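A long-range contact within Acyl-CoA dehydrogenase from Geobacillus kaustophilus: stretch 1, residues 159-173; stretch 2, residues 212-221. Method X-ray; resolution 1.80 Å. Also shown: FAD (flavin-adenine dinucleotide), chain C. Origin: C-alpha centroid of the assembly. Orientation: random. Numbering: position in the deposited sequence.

Stretch 1, residues 159-173: TFITNGIHADLIVVA
Stretch 2 212-221: AQDTAELFFQ

A carboxylate placed against a run of free backbone amides can fasten a turn to a loop distant in sequence, and the acyl-CoA dehydrogenase of Geobacillus kaustophilus offers a compact example. Asp214, its CA-to-CB bond directed toward the other stretch and its chi1 in p (52°), sets OD2 2.9 Å from Ile165 N and 2.9 Å from His166 N. Both amides donate to this one oxygen. Residues 164-166 have helical phi/psi without the regular helical bonds. The Asp214 backbone adds a weak bond, Gly164 N to Asp214 O, at 2.8 Å with an angle of 123°.

Beside this, the Gln213 carboxamide uses both its ends on Asn163: Asn163 N, from the backbone, donates to Gln213 OE1 (3.1 Å, 171°), while Gln213 NE2 donates to the side-chain Asn163 OD1 (3.0 Å). The end of Gln213 reaches inward through an off-well chi1 of -134° and chi2 in m; Asn163 has chi1 in m. Two waters extend the network. One donates to Thr162 OG1 (3.0 Å) and Gln213 OE1 (2.9 Å) and lies 2.6 Å from Thr215 OG1; the other joins Asn163 OD1 (2.8 Å) to Asp214 OD1 (2.7 Å).

The backbones meet in an antiparallel, hydrogen-bonded bridge between Ile161 and Ala216, CA to CA 5.2 Å. Ile161 N donates to Ala216 O (2.9 Å) and Ala216 N to Ile161 O (3.2 Å); Thr215 CA lies 3.4 Å from Ile161 O in a CA-H...O contact. Stretch 1 then reverses through a type II turn from Ile161 to Gly164, with Thr162 at -66/141 and Asn163 at 61/27. Ala167 N bonds to Asn163 O at 2.9 Å. Gly164 (-61/-31) fits closely: an ideal CB would lie 2.8 Å from Ala216 N and 2.7 Å from Ile161 O, clashing with both.

The turn also engages the flavin, with Thr162 N donating to FAD O4 and Thr162 OG1 to FAD N5, each at 3.0 Å.

Outward, apolar side chains take over. Ile161 and Ala216 share a face of the sheet. Ile165, m at chi1 and chi2, brings CD1 3.7 Å from Ala216 CB. Leu218 (m, t) places CD1 3.9 Å from Ile161 CG1 and 3.8 Å from Ile170 CG2, linking the bridge to the later strand of stretch 1. On that strand Ile170 (m, p) and Val172 (t) point toward stretch 2, and Val172 CG2 meets Phe220 CZ obliquely at 3.8 Å. Altogether 753 Å² is buried, summed over both sides.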

ATOM      1  N   THR A 159      -5.334 -33.724  -3.324  1.00 16.99           N
ATOM      2  CA  THR A 159      -4.482 -32.927  -4.192  1.00 16.94           C
ATOM      3  C   THR A 159      -3.531 -32.049  -3.373  1.00 16.19           C
ATOM      4  O   THR A 159      -3.832 -31.707  -2.227  1.00 15.43           O
ATOM      5  CB  THR A 159      -5.341 -32.082  -5.168  1.00 17.57           C
ATOM      6  OG1 THR A 159      -4.499 -31.396  -6.109  1.00 20.87           O
ATOM      7  CG2 THR A 159      -6.160 -31.080  -4.409  1.00 17.66           C
ATOM      8  N   PHE A 160      -2.390 -31.712  -3.977  1.00 15.46           N
ATOM      9  CA  PHE A 160      -1.342 -30.898  -3.341  1.00 15.21           C
ATOM     10  C   PHE A 160      -0.772 -31.505  -2.049  1.00 14.65           C
ATOM     11  O   PHE A 160      -0.500 -30.777  -1.090  1.00 15.15           O
ATOM     12  CB  PHE A 160      -1.844 -29.485  -3.006  1.00 15.23           C
ATOM     13  CG  PHE A 160      -2.533 -28.772  -4.134  1.00 15.19           C
ATOM     14  CD1 PHE A 160      -1.892 -28.558  -5.347  1.00 15.90           C
ATOM     15  CD2 PHE A 160      -3.814 -28.256  -3.948  1.00 15.60           C
ATOM     16  CE1 PHE A 160      -2.536 -27.873  -6.386  1.00 16.61           C
ATOM     17  CE2 PHE A 160      -4.460 -27.569  -4.975  1.00 15.93           C
ATOM     18  CZ  PHE A 160      -3.819 -27.375  -6.189  1.00 16.76           C
ATOM     19  N   ILE A 161      -0.562 -32.816  -2.008  1.00 13.74           N
ATOM     20  CA  ILE A 161      -0.161 -33.446  -0.748  1.00 12.95           C
ATOM     21  C   ILE A 161       1.357 -33.367  -0.529  1.00 13.03           C
ATOM     22  O   ILE A 161       2.140 -33.936  -1.292  1.00 13.40           O
ATOM     23  CB  ILE A 161      -0.687 -34.915  -0.638  1.00 12.87           C
ATOM     24  CG1 ILE A 161      -2.220 -34.951  -0.776  1.00 12.86           C
ATOM     25  CG2 ILE A 161      -0.210 -35.584   0.683  1.00 12.21           C
ATOM     26  CD1 ILE A 161      -2.992 -33.891   0.046  1.00 11.94           C
ATOM     27  N   THR A 162       1.753 -32.641   0.511  1.00 12.60           N
ATOM     28  CA  THR A 162       3.166 -32.496   0.895  1.00 12.86           C
ATOM     29  C   THR A 162       3.682 -33.876   1.345  1.00 12.74           C
ATOM     30  O   THR A 162       2.940 -34.630   1.981  1.00 12.68           O
ATOM     31  CB  THR A 162       3.304 -31.445   2.015  1.00 12.85           C
ATOM     32  OG1 THR A 162       2.836 -30.178   1.532  1.00 13.88           O
ATOM     33  CG2 THR A 162       4.763 -31.287   2.470  1.00 13.00           C
ATOM     34  N   ASN A 163       4.927 -34.212   0.993  1.00 12.86           N
ATOM     35  CA  ASN A 163       5.467 -35.576   1.227  1.00 13.32           C
ATOM     36  C   ASN A 163       4.656 -36.630   0.465  1.00 13.91           C
ATOM     37  O   ASN A 163       4.603 -37.802   0.863  1.00 13.97           O
ATOM     38  CB  ASN A 163       5.476 -35.940   2.728  1.00 13.44           C
ATOM     39  CG  ASN A 163       6.400 -35.056   3.568  1.00 13.53           C
ATOM     40  OD1 ASN A 163       7.317 -34.412   3.062  1.00 13.86           O
ATOM     41  ND2 ASN A 163       6.166 -35.055   4.876  1.00 14.23           N
ATOM     42  N   GLY A 164       4.032 -36.217  -0.635  1.00 14.14           N
ATOM     43  CA  GLY A 164       3.129 -37.090  -1.392  1.00 14.74           C
ATOM     44  C   GLY A 164       3.740 -38.361  -1.962  1.00 15.32           C
ATOM     45  O   GLY A 164       3.051 -39.372  -2.099  1.00 15.82           O
ATOM     46  N   ILE A 165       5.027 -38.306  -2.309  1.00 15.72           N
ATOM     47  CA  ILE A 165       5.745 -39.481  -2.812  1.00 16.31           C
ATOM     48  C   ILE A 165       6.355 -40.313  -1.676  1.00 16.39           C
ATOM     49  O   ILE A 165       6.181 -41.532  -1.646  1.00 16.43           O
ATOM     50  CB  ILE A 165       6.816 -39.104  -3.879  1.00 16.26           C
ATOM     51  CG1 ILE A 165       6.179 -38.346  -5.055  1.00 17.10           C
ATOM     52  CG2 ILE A 165       7.597 -40.353  -4.372  1.00 16.94           C
ATOM     53  CD1 ILE A 165       4.986 -39.054  -5.716  1.00 18.11           C
ATOM     54  N   HIS A 166       7.044 -39.659  -0.740  1.00 16.33           N
ATOM     55  CA  HIS A 166       7.741 -40.380   0.334  1.00 16.74           C
ATOM     56  C   HIS A 166       6.829 -40.998   1.392  1.00 16.82           C
ATOM     57  O   HIS A 166       7.187 -42.008   2.000  1.00 16.53           O
ATOM     58  CB  HIS A 166       8.760 -39.476   1.045  1.00 16.73           C
ATOM     59  CG  HIS A 166      10.075 -39.358   0.343  1.00 17.63           C
ATOM     60  ND1 HIS A 166      10.619 -40.380  -0.409  1.00 18.51           N
ATOM     61  CD2 HIS A 166      10.973 -38.344   0.307  1.00 17.22           C
ATOM     62  CE1 HIS A 166      11.785 -39.989  -0.896  1.00 18.74           C
ATOM     63  NE2 HIS A 166      12.024 -38.760  -0.471  1.00 17.75           N
ATOM     64  N   ALA A 167       5.664 -40.388   1.623  1.00 16.90           N
ATOM     65  CA  ALA A 167       4.832 -40.745   2.774  1.00 16.83           C
ATOM     66  C   ALA A 167       4.431 -42.220   2.805  1.00 16.87           C
ATOM     67  O   ALA A 167       3.944 -42.774   1.813  1.00 16.56           O
ATOM     68  CB  ALA A 167       3.600 -39.851   2.855  1.00 16.85           C
ATOM     69  N   ASP A 168       4.661 -42.838   3.959  1.00 17.15           N
ATOM     70  CA  ASP A 168       4.332 -44.239   4.214  1.00 17.69           C
ATOM     71  C   ASP A 168       3.050 -44.361   5.027  1.00 18.00           C
ATOM     72  O   ASP A 168       2.406 -45.418   5.038  1.00 18.59           O
ATOM     73  CB  ASP A 168       5.477 -44.897   4.985  1.00 17.45           C
ATOM     74  CG  ASP A 168       6.821 -44.660   4.336  1.00 18.00           C
ATOM     75  OD1 ASP A 168       7.068 -45.241   3.258  1.00 18.95           O
ATOM     76  OD2 ASP A 168       7.626 -43.885   4.904  1.00 19.18           O
ATOM     77  N   LEU A 169       2.714 -43.285   5.733  1.00 18.13           N
ATOM     78  CA  LEU A 169       1.496 -43.175   6.524  1.00 18.47           C
ATOM     79  C   LEU A 169       0.805 -41.877   6.129  1.00 18.21           C
ATOM     80  O   LEU A 169       1.391 -40.808   6.256  1.00 17.91           O
ATOM     81  CB  LEU A 169       1.819 -43.104   8.020  1.00 18.97           C
ATOM     82  CG  LEU A 169       2.341 -44.314   8.794  1.00 20.47           C
ATOM     83  CD1 LEU A 169       2.370 -43.953  10.271  1.00 21.31           C
ATOM     84  CD2 LEU A 169       1.472 -45.548   8.572  1.00 21.76           C
ATOM     85  N   ILE A 170      -0.429 -41.963   5.650  1.00 17.95           N
ATOM     86  CA  ILE A 170      -1.150 -40.752   5.259  1.00 18.13           C
ATOM     87  C   ILE A 170      -2.430 -40.625   6.089  1.00 17.74           C
ATOM     88  O   ILE A 170      -3.278 -41.515   6.067  1.00 17.84           O
ATOM     89  CB  ILE A 170      -1.448 -40.710   3.723  1.00 18.34           C
ATOM     90  CG1 ILE A 170      -0.170 -40.901   2.890  1.00 19.10           C
ATOM     91  CG2 ILE A 170      -2.110 -39.389   3.333  1.00 18.21           C
ATOM     92  CD1 ILE A 170       0.176 -42.370   2.581  1.00 22.19           C
ATOM     93  N   VAL A 171      -2.546 -39.535   6.844  1.00 17.48           N
ATOM     94  CA  VAL A 171      -3.787 -39.231   7.560  1.00 17.72           C
ATOM     95  C   VAL A 171      -4.792 -38.638   6.558  1.00 18.01           C
ATOM     96  O   VAL A 171      -4.602 -37.526   6.058  1.00 17.76           O
ATOM     97  CB  VAL A 171      -3.552 -38.285   8.755  1.00 17.75           C
ATOM     98  CG1 VAL A 171      -4.880 -37.935   9.438  1.00 18.10           C
ATOM     99  CG2 VAL A 171      -2.567 -38.914   9.766  1.00 17.68           C
ATOM    100  N   VAL A 172      -5.845 -39.398   6.259  1.00 18.38           N
ATOM    101  CA  VAL A 172      -6.801 -39.027   5.206  1.00 18.96           C
ATOM    102  C   VAL A 172      -8.158 -38.590   5.775  1.00 19.60           C
ATOM    103  O   VAL A 172      -8.790 -39.330   6.532  1.00 19.18           O
ATOM    104  CB  VAL A 172      -6.991 -40.172   4.169  1.00 18.83           C
ATOM    105  CG1 VAL A 172      -7.970 -39.762   3.062  1.00 19.16           C
ATOM    106  CG2 VAL A 172      -5.645 -40.574   3.562  1.00 18.81           C
ATOM    107  N   ALA A 173      -8.592 -37.384   5.403  1.00 20.45           N
ATOM    108  CA  ALA A 173      -9.927 -36.900   5.769  1.00 21.58           C
ATOM    109  C   ALA A 173     -10.923 -37.400   4.729  1.00 22.32           C
ATOM    110  O   ALA A 173     -10.775 -37.134   3.538  1.00 22.02           O
ATOM    111  CB  ALA A 173      -9.952 -35.370   5.861  1.00 21.29           C
ATOM    112  N   ALA A 212      12.204 -29.027  -4.451  1.00 13.36           N
ATOM    113  CA  ALA A 212      12.657 -30.276  -3.825  1.00 13.36           C
ATOM    114  C   ALA A 212      11.611 -30.949  -2.928  1.00 13.59           C
ATOM    115  O   ALA A 212      11.866 -32.014  -2.372  1.00 13.46           O
ATOM    116  CB  ALA A 212      13.982 -30.058  -3.063  1.00 13.05           C
ATOM    117  N   GLN A 213      10.439 -30.329  -2.783  1.00 14.22           N
ATOM    118  CA  GLN A 213       9.332 -30.932  -2.039  1.00 14.45           C
ATOM    119  C   GLN A 213       8.516 -31.820  -2.976  1.00 14.69           C
ATOM    120  O   GLN A 213       8.092 -31.372  -4.048  1.00 14.67           O
ATOM    121  CB  GLN A 213       8.434 -29.855  -1.421  1.00 14.57           C
ATOM    122  CG  GLN A 213       8.059 -30.111   0.044  1.00 14.86           C
ATOM    123  CD  GLN A 213       7.494 -31.503   0.284  1.00 15.12           C
ATOM    124  OE1 GLN A 213       6.475 -31.886  -0.295  1.00 14.50           O
ATOM    125  NE2 GLN A 213       8.156 -32.264   1.144  1.00 15.60           N
ATOM    126  N   ASP A 214       8.309 -33.076  -2.578  1.00 14.68           N
ATOM    127  CA  ASP A 214       7.599 -34.055  -3.411  1.00 15.28           C
ATOM    128  C   ASP A 214       6.078 -33.950  -3.248  1.00 15.54           C
ATOM    129  O   ASP A 214       5.438 -34.819  -2.651  1.00 16.63           O
ATOM    130  CB  ASP A 214       8.072 -35.491  -3.122  1.00 15.06           C
ATOM    131  CG  ASP A 214       8.022 -35.847  -1.638  1.00 15.30           C
ATOM    132  OD1 ASP A 214       8.615 -35.120  -0.815  1.00 16.33           O
ATOM    133  OD2 ASP A 214       7.376 -36.859  -1.294  1.00 14.65           O
ATOM    134  N   THR A 215       5.512 -32.886  -3.796  1.00 15.25           N
ATOM    135  CA  THR A 215       4.071 -32.664  -3.741  1.00 15.17           C
ATOM    136  C   THR A 215       3.398 -33.508  -4.807  1.00 15.27           C
ATOM    137  O   THR A 215       3.855 -33.542  -5.952  1.00 15.98           O
ATOM    138  CB  THR A 215       3.717 -31.186  -3.993  1.00 15.00           C
ATOM    139  OG1 THR A 215       4.679 -30.343  -3.353  1.00 14.70           O
ATOM    140  CG2 THR A 215       2.322 -30.881  -3.450  1.00 14.98           C
ATOM    141  N   ALA A 216       2.321 -34.194  -4.434  1.00 15.83           N
ATOM    142  CA  ALA A 216       1.633 -35.087  -5.361  1.00 16.13           C
ATOM    143  C   ALA A 216       0.154 -35.252  -5.045  1.00 16.18           C
ATOM    144  O   ALA A 216      -0.300 -34.963  -3.932  1.00 15.95           O
ATOM    145  CB  ALA A 216       2.324 -36.462  -5.398  1.00 16.09           C
ATOM    146  N   GLU A 217      -0.589 -35.724  -6.042  1.00 16.43           N
ATOM    147  CA  GLU A 217      -1.982 -36.105  -5.844  1.00 16.92           C
ATOM    148  C   GLU A 217      -2.032 -37.558  -5.385  1.00 16.92           C
ATOM    149  O   GLU A 217      -1.137 -38.346  -5.707  1.00 16.73           O
ATOM    150  CB  GLU A 217      -2.786 -35.936  -7.135  1.00 17.17           C
ATOM    151  CG  GLU A 217      -2.891 -34.496  -7.623  1.00 18.86           C
ATOM    152  CD  GLU A 217      -3.956 -34.325  -8.689  1.00 22.48           C
ATOM    153  OE1 GLU A 217      -3.745 -34.786  -9.833  1.00 23.50           O
ATOM    154  OE2 GLU A 217      -5.009 -33.726  -8.380  1.00 24.94           O
ATOM    155  N   LEU A 218      -3.074 -37.896  -4.629  1.00 17.11           N
ATOM    156  CA  LEU A 218      -3.301 -39.262  -4.162  1.00 17.38           C
ATOM    157  C   LEU A 218      -4.634 -39.745  -4.700  1.00 18.24           C
ATOM    158  O   LEU A 218      -5.598 -38.983  -4.739  1.00 18.08           O
ATOM    159  CB  LEU A 218      -3.303 -39.330  -2.631  1.00 17.11           C
ATOM    160  CG  LEU A 218      -2.051 -38.827  -1.895  1.00 16.72           C
ATOM    161  CD1 LEU A 218      -2.258 -38.880  -0.389  1.00 17.69           C
ATOM    162  CD2 LEU A 218      -0.797 -39.606  -2.292  1.00 16.14           C
ATOM    163  N   PHE A 219      -4.682 -41.014  -5.101  1.00 18.98           N
ATOM    164  CA  PHE A 219      -5.883 -41.595  -5.696  1.00 19.89           C
ATOM    165  C   PHE A 219      -6.316 -42.827  -4.920  1.00 20.76           C
ATOM    166  O   PHE A 219      -5.497 -43.697  -4.606  1.00 20.54           O
ATOM    167  CB  PHE A 219      -5.634 -41.944  -7.163  1.00 19.93           C
ATOM    168  CG  PHE A 219      -5.202 -40.769  -7.998  1.00 20.66           C
ATOM    169  CD1 PHE A 219      -6.145 -39.889  -8.526  1.00 21.04           C
ATOM    170  CD2 PHE A 219      -3.852 -40.541  -8.260  1.00 22.24           C
ATOM    171  CE1 PHE A 219      -5.745 -38.792  -9.304  1.00 21.32           C
ATOM    172  CE2 PHE A 219      -3.445 -39.444  -9.035  1.00 21.88           C
ATOM    173  CZ  PHE A 219      -4.400 -38.570  -9.551  1.00 21.18           C
ATOM    174  N   PHE A 220      -7.604 -42.876  -4.599  1.00 21.38           N
ATOM    175  CA  PHE A 220      -8.186 -44.005  -3.896  1.00 22.70           C
ATOM    176  C   PHE A 220      -9.297 -44.557  -4.775  1.00 23.65           C
ATOM    177  O   PHE A 220     -10.348 -43.922  -4.939  1.00 23.57           O
ATOM    178  CB  PHE A 220      -8.720 -43.581  -2.520  1.00 22.45           C
ATOM    179  CG  PHE A 220      -7.695 -42.881  -1.652  1.00 22.41           C
ATOM    180  CD1 PHE A 220      -6.775 -43.613  -0.902  1.00 22.35           C
ATOM    181  CD2 PHE A 220      -7.650 -41.489  -1.586  1.00 22.13           C
ATOM    182  CE1 PHE A 220      -5.827 -42.969  -0.103  1.00 22.43           C
ATOM    183  CE2 PHE A 220      -6.706 -40.837  -0.791  1.00 22.38           C
ATOM    184  CZ  PHE A 220      -5.792 -41.576  -0.050  1.00 22.07           C
ATOM    185  N   GLN A 221      -9.027 -45.713  -5.375  1.00 24.71           N
ATOM    186  CA  GLN A 221      -9.994 -46.423  -6.201  1.00 26.21           C
ATOM    187  C   GLN A 221     -10.310 -47.744  -5.508  1.00 26.38           C
ATOM    188  O   GLN A 221      -9.553 -48.713  -5.615  1.00 26.55           O
ATOM    189  CB  GLN A 221      -9.449 -46.621  -7.623  1.00 26.20           C
ATOM    190  CG  GLN A 221      -9.256 -45.288  -8.377  1.00 27.81           C
ATOM    191  CD  GLN A 221      -8.372 -45.383  -9.616  1.00 28.32           C
ATOM    192  OE1 GLN A 221      -7.355 -44.684  -9.714  1.00 29.99           O
ATOM    193  NE2 GLN A 221      -8.760 -46.234 -10.575  1.00 30.47           N
TER
HETATM  194  PA  FAD C 401      -9.820 -22.490  -3.249  1.00 16.28           P
HETATM  195  O1A FAD C 401     -10.520 -23.001  -4.472  1.00 16.08           O
HETATM  196  O2A FAD C 401     -10.418 -22.990  -1.958  1.00 15.14           O
HETATM  197  O5B FAD C 401      -9.809 -20.873  -3.276  1.00 15.35           O
HETATM  198  C5B FAD C 401      -9.328 -20.177  -4.416  1.00 17.28           C
HETATM  199  C4B FAD C 401      -9.263 -18.688  -4.070  1.00 17.60           C
HETATM  200  O4B FAD C 401     -10.563 -18.245  -3.710  1.00 18.70           O
HETATM  201  C3B FAD C 401      -8.360 -18.444  -2.863  1.00 17.89           C
HETATM  202  O3B FAD C 401      -7.652 -17.231  -3.007  1.00 19.40           O
HETATM  203  C2B FAD C 401      -9.333 -18.291  -1.718  1.00 18.21           C
HETATM  204  O2B FAD C 401      -8.814 -17.538  -0.637  1.00 18.29           O
HETATM  205  C1B FAD C 401     -10.512 -17.629  -2.432  1.00 18.42           C
HETATM  206  N9A FAD C 401     -11.750 -17.808  -1.652  1.00 19.15           N
HETATM  207  C8A FAD C 401     -12.430 -18.979  -1.419  1.00 19.14           C
HETATM  208  N7A FAD C 401     -13.497 -18.702  -0.637  1.00 18.84           N
HETATM  209  C5A FAD C 401     -13.504 -17.377  -0.369  1.00 19.24           C
HETATM  210  C6A FAD C 401     -14.361 -16.574   0.375  1.00 19.20           C
HETATM  211  N6A FAD C 401     -15.345 -17.129   1.089  1.00 20.03           N
HETATM  212  N1A FAD C 401     -14.102 -15.222   0.477  1.00 19.34           N
HETATM  213  C2A FAD C 401     -13.009 -14.658  -0.157  1.00 19.38           C
HETATM  214  N3A FAD C 401     -12.164 -15.458  -0.908  1.00 18.46           N
HETATM  215  C4A FAD C 401     -12.407 -16.799  -1.003  1.00 19.67           C
HETATM  216  N1  FAD C 401      -3.506 -29.681   1.374  1.00 18.09           N
HETATM  217  C2  FAD C 401      -3.519 -30.753   2.249  1.00 18.90           C
HETATM  218  O2  FAD C 401      -4.595 -31.182   2.672  1.00 18.51           O
HETATM  219  N3  FAD C 401      -2.327 -31.351   2.636  1.00 18.29           N
HETATM  220  C4  FAD C 401      -1.125 -30.879   2.148  1.00 18.71           C
HETATM  221  O4  FAD C 401      -0.072 -31.424   2.487  1.00 18.17           O
HETATM  222  C4X FAD C 401      -1.111 -29.786   1.274  1.00 18.78           C
HETATM  223  N5  FAD C 401       0.089 -29.299   0.779  1.00 19.05           N
HETATM  224  C5X FAD C 401       0.109 -28.240  -0.110  1.00 18.40           C
HETATM  225  C6  FAD C 401       1.328 -27.793  -0.605  1.00 18.25           C
HETATM  226  C7  FAD C 401       1.362 -26.722  -1.494  1.00 18.35           C
HETATM  227  C7M FAD C 401       2.706 -26.269  -1.991  1.00 18.85           C
HETATM  228  C8  FAD C 401       0.162 -26.102  -1.890  1.00 18.63           C
HETATM  229  C8M FAD C 401       0.122 -24.943  -2.847  1.00 18.79           C
HETATM  230  C9  FAD C 401      -1.054 -26.559  -1.399  1.00 18.35           C
HETATM  231  C9A FAD C 401      -1.092 -27.629  -0.499  1.00 18.58           C
HETATM  232  N10 FAD C 401      -2.304 -28.095   0.016  1.00 18.76           N
HETATM  233  C10 FAD C 401      -2.313 -29.185   0.883  1.00 18.31           C
HETATM  234  C1' FAD C 401      -3.619 -27.418  -0.308  1.00 17.78           C
HETATM  235  C2' FAD C 401      -3.819 -25.999   0.253  1.00 18.76           C
HETATM  236  O2' FAD C 401      -4.116 -25.977   1.634  1.00 19.27           O
HETATM  237  C3' FAD C 401      -4.966 -25.371  -0.531  1.00 17.65           C
HETATM  238  O3' FAD C 401      -4.441 -25.006  -1.790  1.00 16.65           O
HETATM  239  C4' FAD C 401      -5.616 -24.153   0.145  1.00 18.20           C
HETATM  240  O4' FAD C 401      -6.323 -24.513   1.317  1.00 19.08           O
HETATM  241  C5' FAD C 401      -6.572 -23.419  -0.796  1.00 18.24           C
HETATM  242  O5' FAD C 401      -7.499 -24.315  -1.381  1.00 18.52           O
HETATM  243  P   FAD C 401      -7.679 -24.317  -2.977  1.00 18.68           P
HETATM  244  O1P FAD C 401      -6.339 -24.459  -3.654  1.00 18.78           O
HETATM  245  O2P FAD C 401      -8.633 -25.407  -3.379  1.00 18.36           O
HETATM  246  O3P FAD C 401      -8.252 -22.851  -3.346  1.00 17.05           O
HETATM  247  O   HOH W   1       4.669 -29.697  -0.823  1.00 17.05           O
HETATM  248  O   HOH W   2       9.058 -36.048   1.697  1.00 17.86           O